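Local coordinates for uncharacterized protein (Bacillus thuringiensis serovar kurstaki, PDB 4XE7) that probably polymerises into actin-like filaments that segregate plasmid DNA, being a ParM-type member of the bacterial actin family, at residues 391-394 and 395-398. Residues are numbered along the deposited sequence; the frame is centred on the assembly and turned at random.
Sequences ILPK and NIQE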
ATOM      1  N   ILE A 391      -6.921 -17.062  -9.574  1.00 18.92           N
ATOM      2  CA  ILE A 391      -7.547 -16.278  -8.520  1.00 25.03           C
ATOM      3  C   ILE A 391      -7.432 -14.782  -8.782  1.00 23.64           C
ATOM      4  O   ILE A 391      -6.330 -14.234  -8.881  1.00 22.18           O
ATOM      5  CB  ILE A 391      -6.915 -16.579  -7.146  1.00 32.87           C
ATOM      6  CG1 ILE A 391      -6.970 -18.082  -6.846  1.00 36.15           C
ATOM      7  CG2 ILE A 391      -7.596 -15.774  -6.068  1.00 24.78           C
ATOM      8  CD1 ILE A 391      -8.360 -18.666  -6.927  1.00 45.30           C
ATOM      9  N   LEU A 392      -8.576 -14.130  -8.912  1.00 15.79           N
ATOM     10  CA  LEU A 392      -8.636 -12.676  -8.944  1.00 21.52           C
ATOM     11  C   LEU A 392      -9.340 -12.310  -7.648  1.00 26.30           C
ATOM     12  O   LEU A 392     -10.547 -12.478  -7.549  1.00 26.74           O
ATOM     13  CB  LEU A 392      -9.394 -12.174 -10.177  1.00 21.02           C
ATOM     14  CG  LEU A 392      -9.141 -10.763 -10.707  1.00 23.19           C
ATOM     15  CD1 LEU A 392      -9.854 -10.562 -12.043  1.00 23.22           C
ATOM     16  CD2 LEU A 392      -9.590  -9.723  -9.695  1.00 13.22           C
ATOM     17  N   PRO A 393      -8.579 -11.858  -6.639  1.00 21.97           N
ATOM     18  CA  PRO A 393      -9.103 -11.679  -5.274  1.00 33.71           C
ATOM     19  C   PRO A 393     -10.276 -10.706  -5.233  1.00 39.94           C
ATOM     20  O   PRO A 393     -10.218  -9.656  -5.890  1.00 27.48           O
ATOM     21  CB  PRO A 393      -7.897 -11.110  -4.481  1.00 18.03           C
ATOM     22  CG  PRO A 393      -6.676 -11.441  -5.317  1.00 23.39           C
ATOM     23  CD  PRO A 393      -7.173 -11.439  -6.762  1.00 24.57           C
ATOM     24  N   LYS A 394     -11.320 -11.053  -4.482  1.00 46.71           N
ATOM     25  CA  LYS A 394     -12.508 -10.205  -4.375  1.00 50.45           C
ATOM     26  C   LYS A 394     -12.155  -8.815  -3.857  1.00 40.04           C
ATOM     27  O   LYS A 394     -12.708  -7.817  -4.320  1.00 40.89           O
ATOM     28  CB  LYS A 394     -13.551 -10.857  -3.465  1.00 56.80           C
ATOM     29  CG  LYS A 394     -14.413 -11.892  -4.157  1.00 66.08           C
ATOM     30  CD  LYS A 394     -15.850 -11.419  -4.279  1.00 78.14           C
ATOM     31  CE  LYS A 394     -16.742 -12.489  -4.894  1.00 81.48           C
ATOM     32  NZ  LYS A 394     -17.569 -11.950  -6.012  1.00 81.13           N
ATOM     33  N   ASN A 395     -11.219  -8.773  -2.914  1.00 37.70           N
ATOM     34  CA  ASN A 395     -10.741  -7.541  -2.282  1.00 37.40           C
ATOM     35  C   ASN A 395      -9.484  -6.949  -2.938  1.00 33.19           C
ATOM     36  O   ASN A 395      -8.655  -6.302  -2.274  1.00 30.19           O
ATOM     37  CB  ASN A 395     -10.456  -7.826  -0.817  1.00 42.54           C
ATOM     38  CG  ASN A 395      -9.694  -9.114  -0.638  1.00 39.21           C
ATOM     39  OD1 ASN A 395      -9.173  -9.659  -1.609  1.00 47.71           O
ATOM     40  ND2 ASN A 395      -9.635  -9.622   0.591  1.00 33.41           N
ATOM     41  N   ILE A 396      -9.356  -7.176  -4.243  1.00 27.27           N
ATOM     42  CA  ILE A 396      -8.251  -6.662  -5.059  1.00 23.98           C
ATOM     43  C   ILE A 396      -8.007  -5.166  -4.840  1.00 26.13           C
ATOM     44  O   ILE A 396      -6.881  -4.681  -4.964  1.00 17.75           O
ATOM     45  CB  ILE A 396      -8.530  -6.934  -6.563  1.00 29.31           C
ATOM     46  CG1 ILE A 396      -7.359  -6.516  -7.439  1.00 26.52           C
ATOM     47  CG2 ILE A 396      -9.816  -6.211  -7.010  1.00 33.39           C
ATOM     48  CD1 ILE A 396      -6.143  -7.389  -7.290  1.00 36.33           C
ATOM     49  N   GLN A 397      -9.059  -4.426  -4.496  1.00 32.55           N
ATOM     50  CA  GLN A 397      -8.919  -2.999  -4.228  1.00 31.99           C
ATOM     51  C   GLN A 397      -7.944  -2.727  -3.066  1.00 31.56           C
ATOM     52  O   GLN A 397      -7.355  -1.647  -2.972  1.00 27.72           O
ATOM     53  CB  GLN A 397     -10.295  -2.378  -3.929  1.00 44.33           C
ATOM     54  CG  GLN A 397     -11.334  -2.626  -5.025  1.00 51.05           C
ATOM     55  CD  GLN A 397     -12.631  -1.853  -4.810  1.00 56.88           C
ATOM     56  OE1 GLN A 397     -12.640  -0.619  -4.777  1.00 51.56           O
ATOM     57  NE2 GLN A 397     -13.736  -2.581  -4.667  1.00 59.20           N
ATOM     58  N   GLU A 398      -7.753  -3.720  -2.200  1.00 35.53           N
ATOM     59  CA  GLU A 398      -6.873  -3.549  -1.045  1.00 36.70           C
ATOM     60  C   GLU A 398      -5.464  -4.091  -1.291  1.00 30.66           C
ATOM     61  O   GLU A 398      -4.706  -4.310  -0.333  1.00 30.21           O
ATOM     62  CB  GLU A 398      -7.490  -4.213   0.194  1.00 31.68           C
ATOM     63  CG  GLU A 398      -8.697  -3.450   0.755  1.00 42.64           C
ATOM     64  CD  GLU A 398      -8.479  -1.936   0.791  1.00 52.90           C
ATOM     65  OE1 GLU A 398      -7.463  -1.471   1.365  1.00 51.61           O
ATOM     66  OE2 GLU A 398      -9.324  -1.207   0.229  1.00 58.43           O
TER
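Pro393 and Ile396 are the first and last residues of a type I beta turn, with Lys394 and Asn395 at its corners, and the CA atoms of Pro393 and Ile396 come within 5.1 Å. The turn follows edge strand 390-391 of the five-stranded sheet and lies on the way to helix 402-418, in what is probably an actin-type fold. Ile396 N donates to Pro393 O at 3.1 Å; the bond is bent, 139° at the hydrogen, and the donor stands well above the carbonyl plane. A second backbone bond, 2.7 Å from Glu398 N to Asn395 O, follows directly, and Ile396 and Gln397 lie in a 3-10 segment.

The base of the Ile396 side chain lies against the oxygen its own nitrogen binds: CB is 3.3 Å from Pro393 O, with CG2 also close. Its CG1 runs anti to the backbone N (chi1 -176°) and carries CD1 to the Pro393 ring, 4.2 Å from CD. The end of Leu392 closes in on the same residue, CD2 lying 4.3 Å from Ile396 CB, and both Leu392 and Ile396 pack on Val374 of helix 372-376. Ile396 also reaches Ile316 of helix 300-317. Through Leu392 and Ile396 the connection after strand 390-391 packs against these two helices.

The side chain of Lys394 leaves the turn, CB touching Asn395 N at 3.2 Å, and its long chain is exposed and poorly ordered. In Asn395, chi1 of 45° sets CG between the backbone N and the carbonyl carbon, which brings the amide back toward Pro393. While ND2 makes a weak hydrogen bond to Ala208 O, OD1 rests against the proline ring, 3.5 Å from Pro393 CB.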